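Local coordinates for protein nucleoside-diphosphate sugar epimerase (SulA family) (Corynebacterium glutamicum, PDB 3OH8) that probably acts as an NAD(P)-dependent nucleoside-diphosphate sugar epimerase of the SulA family, with its substrate not established, at residues A[65-78]-A[87-99]. Residues are numbered along the deposited sequence; the frame is centred on the assembly and turned at random.
Sequences DLSGFLNGSRFTDV and LANWRHVHNFVDQ
H94 lies between F75 and H92 on one face of an antiparallel strand pair. The F75 ring forms an offset stack on it, centroids 4.0 Å apart and planes 15° apart. F75 gets there with CG between its backbone N and carbonyl carbon (chi1 72°). H92 CE1 sits over the opposite face of H94, toward its rim. At the H94 edge, NE2 donates to D77 OD2 at 2.6 Å, close to the ring plane but from above the carboxylate plane. This His-carboxylate bond would tend to fix the imidazole's rotation. F96 CE1 touches F75 CE1 at 3.9 Å.

The other face carries R74, T76, V78, R91 and V93. V93 CG1 lies over a face of the R74 guanidinium. R91 runs alongside V78, with its CG 3.6 Å from V78 CG1. R91 NH2 then reaches D65 OD2 in a salt bridge whose 3.3 Å hydrogen bond is weak.

Paired backbone bonds join F75 with H94 and D77 with H92. F96 N adds a bond to S73 O, itself part of a classic bulge in which S73 and R74 both face L70.

Strands 74-78 and 91-99 are central in a seven-stranded antiparallel sheet, between 59-64 and 102-110. The strand order and long helix 119-139, whose F122 meets H92, are consistent with a helix-grip (START/Bet v1-like) fold. W17 and H20 of helix 13-21 pack edge-to-face with F96. Helix 488-511 lies on the R74 and V93 side of the sheet, where E492 forms a salt bridge with R74.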
loop_
_atom_site.group_PDB
_atom_site.type_symbol
_atom_site.label_atom_id
_atom_site.label_comp_id
_atom_site.label_asym_id
_atom_site.label_seq_id
_atom_site.Cartn_x
_atom_site.Cartn_y
_atom_site.Cartn_z
ATOM N N ASP A 65 22.462 6.671 12.234
ATOM C CA ASP A 65 23.525 7.237 13.061
ATOM C C ASP A 65 23.638 6.486 14.381
ATOM O O ASP A 65 22.713 6.497 15.202
ATOM C CB ASP A 65 23.247 8.717 13.307
ATOM C CG ASP A 65 24.349 9.397 14.102
ATOM O OD1 ASP A 65 25.309 8.706 14.502
ATOM O OD2 ASP A 65 24.239 10.615 14.326
ATOM N N LEU A 66 24.775 5.827 14.588
ATOM C CA LEU A 66 24.976 5.023 15.792
ATOM C C LEU A 66 24.806 5.880 17.036
ATOM O O LEU A 66 24.256 5.433 18.033
ATOM C CB LEU A 66 26.371 4.390 15.791
ATOM C CG LEU A 66 26.550 3.057 16.527
ATOM C CD1 LEU A 66 27.945 2.979 17.123
ATOM C CD2 LEU A 66 25.504 2.864 17.609
ATOM N N SER A 67 25.267 7.122 16.967
ATOM C CA SER A 67 25.207 8.009 18.121
ATOM C C SER A 67 23.768 8.379 18.464
ATOM O O SER A 67 23.491 8.842 19.567
ATOM C CB SER A 67 26.034 9.275 17.876
ATOM O OG SER A 67 25.365 10.166 17.000
ATOM N N GLY A 68 22.854 8.171 17.516
ATOM C CA GLY A 68 21.457 8.501 17.731
ATOM C C GLY A 68 20.590 7.262 17.847
ATOM O O GLY A 68 19.398 7.265 17.499
ATOM N N PHE A 69 21.194 6.189 18.332
ATOM C CA PHE A 69 20.492 4.932 18.506
ATOM C C PHE A 69 20.402 4.555 19.984
ATOM O O PHE A 69 21.378 4.663 20.717
ATOM C CB PHE A 69 21.214 3.828 17.750
ATOM C CG PHE A 69 20.588 2.476 17.911
ATOM C CD1 PHE A 69 19.434 2.141 17.203
ATOM C CD2 PHE A 69 21.148 1.535 18.758
ATOM C CE1 PHE A 69 18.862 0.894 17.340
ATOM C CE2 PHE A 69 20.570 0.279 18.909
ATOM C CZ PHE A 69 19.428 -0.043 18.198
ATOM N N LEU A 70 19.220 4.136 20.419
ATOM C CA LEU A 70 19.068 3.478 21.709
ATOM C C LEU A 70 18.102 2.335 21.500
ATOM O O LEU A 70 16.936 2.556 21.164
ATOM C CB LEU A 70 18.526 4.434 22.771
ATOM C CG LEU A 70 18.349 3.825 24.171
ATOM C CD1 LEU A 70 19.604 3.079 24.627
ATOM C CD2 LEU A 70 17.969 4.890 25.188
ATOM N N ASN A 71 18.591 1.115 21.679
ATOM C CA ASN A 71 17.807 -0.069 21.358
ATOM C C ASN A 71 16.406 -0.012 21.957
ATOM O O ASN A 71 16.234 0.091 23.173
ATOM C CB ASN A 71 18.533 -1.353 21.781
ATOM C CG ASN A 71 17.879 -2.610 21.208
ATOM O OD1 ASN A 71 17.897 -3.673 21.832
ATOM N ND2 ASN A 71 17.296 -2.489 20.014
ATOM N N GLY A 72 15.406 -0.060 21.084
ATOM C CA GLY A 72 14.023 -0.054 21.507
ATOM C C GLY A 72 13.420 1.311 21.784
ATOM O O GLY A 72 12.234 1.384 22.090
ATOM N N SER A 73 14.212 2.380 21.676
ATOM C CA SER A 73 13.748 3.726 22.054
ATOM C C SER A 73 14.016 4.796 21.011
ATOM O O SER A 73 13.306 5.801 20.954
ATOM C CB SER A 73 14.397 4.189 23.380
ATOM O OG SER A 73 14.032 3.331 24.441
ATOM N N ARG A 74 15.081 4.624 20.235
ATOM C CA ARG A 74 15.478 5.674 19.316
ATOM C C ARG A 74 16.337 5.173 18.175
ATOM O O ARG A 74 17.216 4.340 18.377
ATOM C CB ARG A 74 16.223 6.782 20.058
ATOM C CG ARG A 74 16.621 7.947 19.165
ATOM C CD ARG A 74 17.315 9.048 19.974
ATOM N NE ARG A 74 16.395 9.738 20.868
ATOM C CZ ARG A 74 16.726 10.791 21.607
ATOM N NH1 ARG A 74 17.954 11.278 21.545
ATOM N NH2 ARG A 74 15.832 11.360 22.402
ATOM N N PHE A 75 16.059 5.665 16.969
ATOM C CA PHE A 75 17.030 5.557 15.877
ATOM C C PHE A 75 17.041 6.859 15.098
ATOM O O PHE A 75 16.115 7.654 15.217
ATOM C CB PHE A 75 16.798 4.321 14.991
ATOM C CG PHE A 75 15.584 4.403 14.108
ATOM C CD1 PHE A 75 14.356 3.920 14.546
ATOM C CD2 PHE A 75 15.675 4.925 12.823
ATOM C CE1 PHE A 75 13.234 3.973 13.716
ATOM C CE2 PHE A 75 14.555 4.986 11.992
ATOM C CZ PHE A 75 13.335 4.511 12.437
ATOM N N THR A 76 18.101 7.111 14.341
ATOM C CA THR A 76 18.260 8.422 13.707
ATOM C C THR A 76 18.707 8.271 12.251
ATOM O O THR A 76 19.624 7.494 11.966
ATOM C CB THR A 76 19.302 9.286 14.481
ATOM O OG1 THR A 76 18.845 9.520 15.824
ATOM C CG2 THR A 76 19.506 10.628 13.797
ATOM N N ASP A 77 18.055 8.989 11.336
ATOM C CA ASP A 77 18.458 8.978 9.919
ATOM C C ASP A 77 19.259 10.236 9.625
ATOM O O ASP A 77 18.862 11.320 10.032
ATOM C CB ASP A 77 17.246 8.978 8.966
ATOM C CG ASP A 77 16.270 7.863 9.241
ATOM O OD1 ASP A 77 16.700 6.716 9.470
ATOM O OD2 ASP A 77 15.053 8.135 9.205
ATOM N N VAL A 78 20.361 10.112 8.888
ATOM C CA VAL A 78 21.142 11.295 8.539
ATOM C C VAL A 78 21.595 11.283 7.083
ATOM O O VAL A 78 21.858 10.223 6.521
ATOM C CB VAL A 78 22.380 11.473 9.468
ATOM C CG1 VAL A 78 21.947 11.536 10.926
ATOM C CG2 VAL A 78 23.389 10.360 9.255
ATOM N N LEU A 87 16.986 18.061 0.359
ATOM C CA LEU A 87 17.120 16.745 0.962
ATOM C C LEU A 87 18.489 16.577 1.593
ATOM O O LEU A 87 18.921 15.461 1.886
ATOM C CB LEU A 87 16.881 15.661 -0.089
ATOM C CG LEU A 87 16.472 14.277 0.407
ATOM C CD1 LEU A 87 15.302 14.376 1.378
ATOM C CD2 LEU A 87 16.117 13.391 -0.774
ATOM N N ALA A 88 19.168 17.695 1.816
ATOM C CA ALA A 88 20.515 17.649 2.360
ATOM C C ALA A 88 20.564 18.239 3.754
ATOM O O ALA A 88 19.681 18.999 4.151
ATOM C CB ALA A 88 21.478 18.382 1.452
ATOM N N ASN A 89 21.616 17.895 4.487
ATOM C CA ASN A 89 21.757 18.341 5.862
ATOM C C ASN A 89 20.537 17.895 6.665
ATOM O O ASN A 89 20.023 18.616 7.520
ATOM C CB ASN A 89 21.922 19.858 5.908
ATOM C CG ASN A 89 22.852 20.307 7.021
ATOM O OD1 ASN A 89 24.066 20.397 6.834
ATOM N ND2 ASN A 89 22.285 20.590 8.187
ATOM N N TRP A 90 20.088 16.684 6.366
ATOM C CA TRP A 90 18.865 16.133 6.925
ATOM C C TRP A 90 19.196 15.259 8.130
ATOM O O TRP A 90 20.050 14.376 8.054
ATOM C CB TRP A 90 18.153 15.321 5.835
ATOM C CG TRP A 90 16.928 14.559 6.268
ATOM C CD1 TRP A 90 16.888 13.294 6.789
ATOM C CD2 TRP A 90 15.569 15.001 6.187
ATOM N NE1 TRP A 90 15.587 12.925 7.040
ATOM C CE2 TRP A 90 14.759 13.956 6.681
ATOM C CE3 TRP A 90 14.957 16.178 5.746
ATOM C CZ2 TRP A 90 13.371 14.053 6.743
ATOM C CZ3 TRP A 90 13.582 16.276 5.816
ATOM C CH2 TRP A 90 12.801 15.217 6.309
ATOM N N ARG A 91 18.528 15.508 9.251
ATOM C CA ARG A 91 18.723 14.664 10.426
ATOM C C ARG A 91 17.374 14.353 11.083
ATOM O O ARG A 91 16.709 15.244 11.602
ATOM C CB ARG A 91 19.678 15.343 11.413
ATOM C CG ARG A 91 20.391 14.393 12.355
ATOM C CD ARG A 91 21.619 15.060 12.998
ATOM N NE ARG A 91 22.332 14.147 13.886
ATOM C CZ ARG A 91 22.051 14.001 15.177
ATOM N NH1 ARG A 91 21.077 14.717 15.731
ATOM N NH2 ARG A 91 22.742 13.141 15.914
ATOM N N HIS A 92 16.986 13.080 11.066
ATOM C CA HIS A 92 15.652 12.676 11.493
ATOM C C HIS A 92 15.760 11.750 12.699
ATOM O O HIS A 92 16.199 10.608 12.578
ATOM C CB HIS A 92 14.941 11.975 10.319
ATOM C CG HIS A 92 13.512 11.598 10.601
ATOM N ND1 HIS A 92 12.952 11.667 11.851
ATOM C CD2 HIS A 92 12.543 11.147 9.764
ATOM C CE1 HIS A 92 11.687 11.263 11.786
ATOM N NE2 HIS A 92 11.417 10.950 10.539
ATOM N N VAL A 93 15.380 12.252 13.871
ATOM C CA VAL A 93 15.375 11.433 15.073
ATOM C C VAL A 93 13.977 10.829 15.296
ATOM O O VAL A 93 12.972 11.544 15.273
ATOM C CB VAL A 93 15.774 12.250 16.327
ATOM C CG1 VAL A 93 15.713 11.370 17.572
ATOM C CG2 VAL A 93 17.172 12.851 16.158
ATOM N N HIS A 94 13.931 9.513 15.503
ATOM C CA HIS A 94 12.684 8.789 15.758
ATOM C C HIS A 94 12.733 8.306 17.201
ATOM O O HIS A 94 13.523 7.422 17.525
ATOM C CB HIS A 94 12.553 7.545 14.863
ATOM C CG HIS A 94 12.779 7.794 13.406
ATOM N ND1 HIS A 94 11.777 7.697 12.461
ATOM C CD2 HIS A 94 13.915 8.085 12.713
ATOM C CE1 HIS A 94 12.277 7.934 11.259
ATOM N NE2 HIS A 94 13.568 8.174 11.388
ATOM N N ASN A 95 11.885 8.871 18.049
ATOM C CA ASN A 95 11.886 8.550 19.480
ATOM C C ASN A 95 10.608 7.821 19.892
ATOM O O ASN A 95 9.508 8.217 19.501
ATOM C CB ASN A 95 12.029 9.831 20.296
ATOM C CG ASN A 95 12.450 9.571 21.732
ATOM O OD1 ASN A 95 11.634 9.627 22.658
ATOM N ND2 ASN A 95 13.729 9.295 21.922
ATOM N N PHE A 96 10.756 6.767 20.691
ATOM C CA PHE A 96 9.629 5.935 21.103
ATOM C C PHE A 96 9.562 5.853 22.628
ATOM O O PHE A 96 10.486 5.335 23.251
ATOM C CB PHE A 96 9.822 4.511 20.584
ATOM C CG PHE A 96 9.936 4.405 19.082
ATOM C CD1 PHE A 96 11.119 4.737 18.435
ATOM C CD2 PHE A 96 8.869 3.938 18.330
ATOM C CE1 PHE A 96 11.235 4.610 17.053
ATOM C CE2 PHE A 96 8.971 3.816 16.954
ATOM C CZ PHE A 96 10.154 4.158 16.312
ATOM N N VAL A 97 8.485 6.335 23.236
ATOM C CA VAL A 97 8.318 6.112 24.677
ATOM C C VAL A 97 7.033 5.369 25.007
ATOM O O VAL A 97 6.110 5.330 24.201
ATOM C CB VAL A 97 8.390 7.414 25.509
ATOM C CG1 VAL A 97 9.794 8.013 25.429
ATOM C CG2 VAL A 97 7.338 8.409 25.064
ATOM N N ASP A 98 6.988 4.759 26.192
ATOM C CA ASP A 98 5.761 4.139 26.677
ATOM C C ASP A 98 4.765 5.222 27.023
ATOM O O ASP A 98 5.132 6.280 27.544
ATOM C CB ASP A 98 6.037 3.259 27.892
ATOM C CG ASP A 98 6.904 2.077 27.555
ATOM O OD1 ASP A 98 6.679 1.458 26.484
ATOM O OD2 ASP A 98 7.823 1.772 28.346
ATOM N N GLN A 99 3.505 4.970 26.690
ATOM C CA GLN A 99 2.446 5.923 26.936
ATOM C C GLN A 99 1.148 5.175 27.184
ATOM O O GLN A 99 0.502 4.708 26.240
ATOM C CB GLN A 99 2.281 6.863 25.744
ATOM C CG GLN A 99 1.269 7.957 25.999
ATOM C CD GLN A 99 1.702 8.875 27.145
ATOM O OE1 GLN A 99 2.834 9.334 27.179
ATOM N NE2 GLN A 99 0.794 9.141 28.077
HETATM O O HOH W 1 11.744 4.805 25.612
#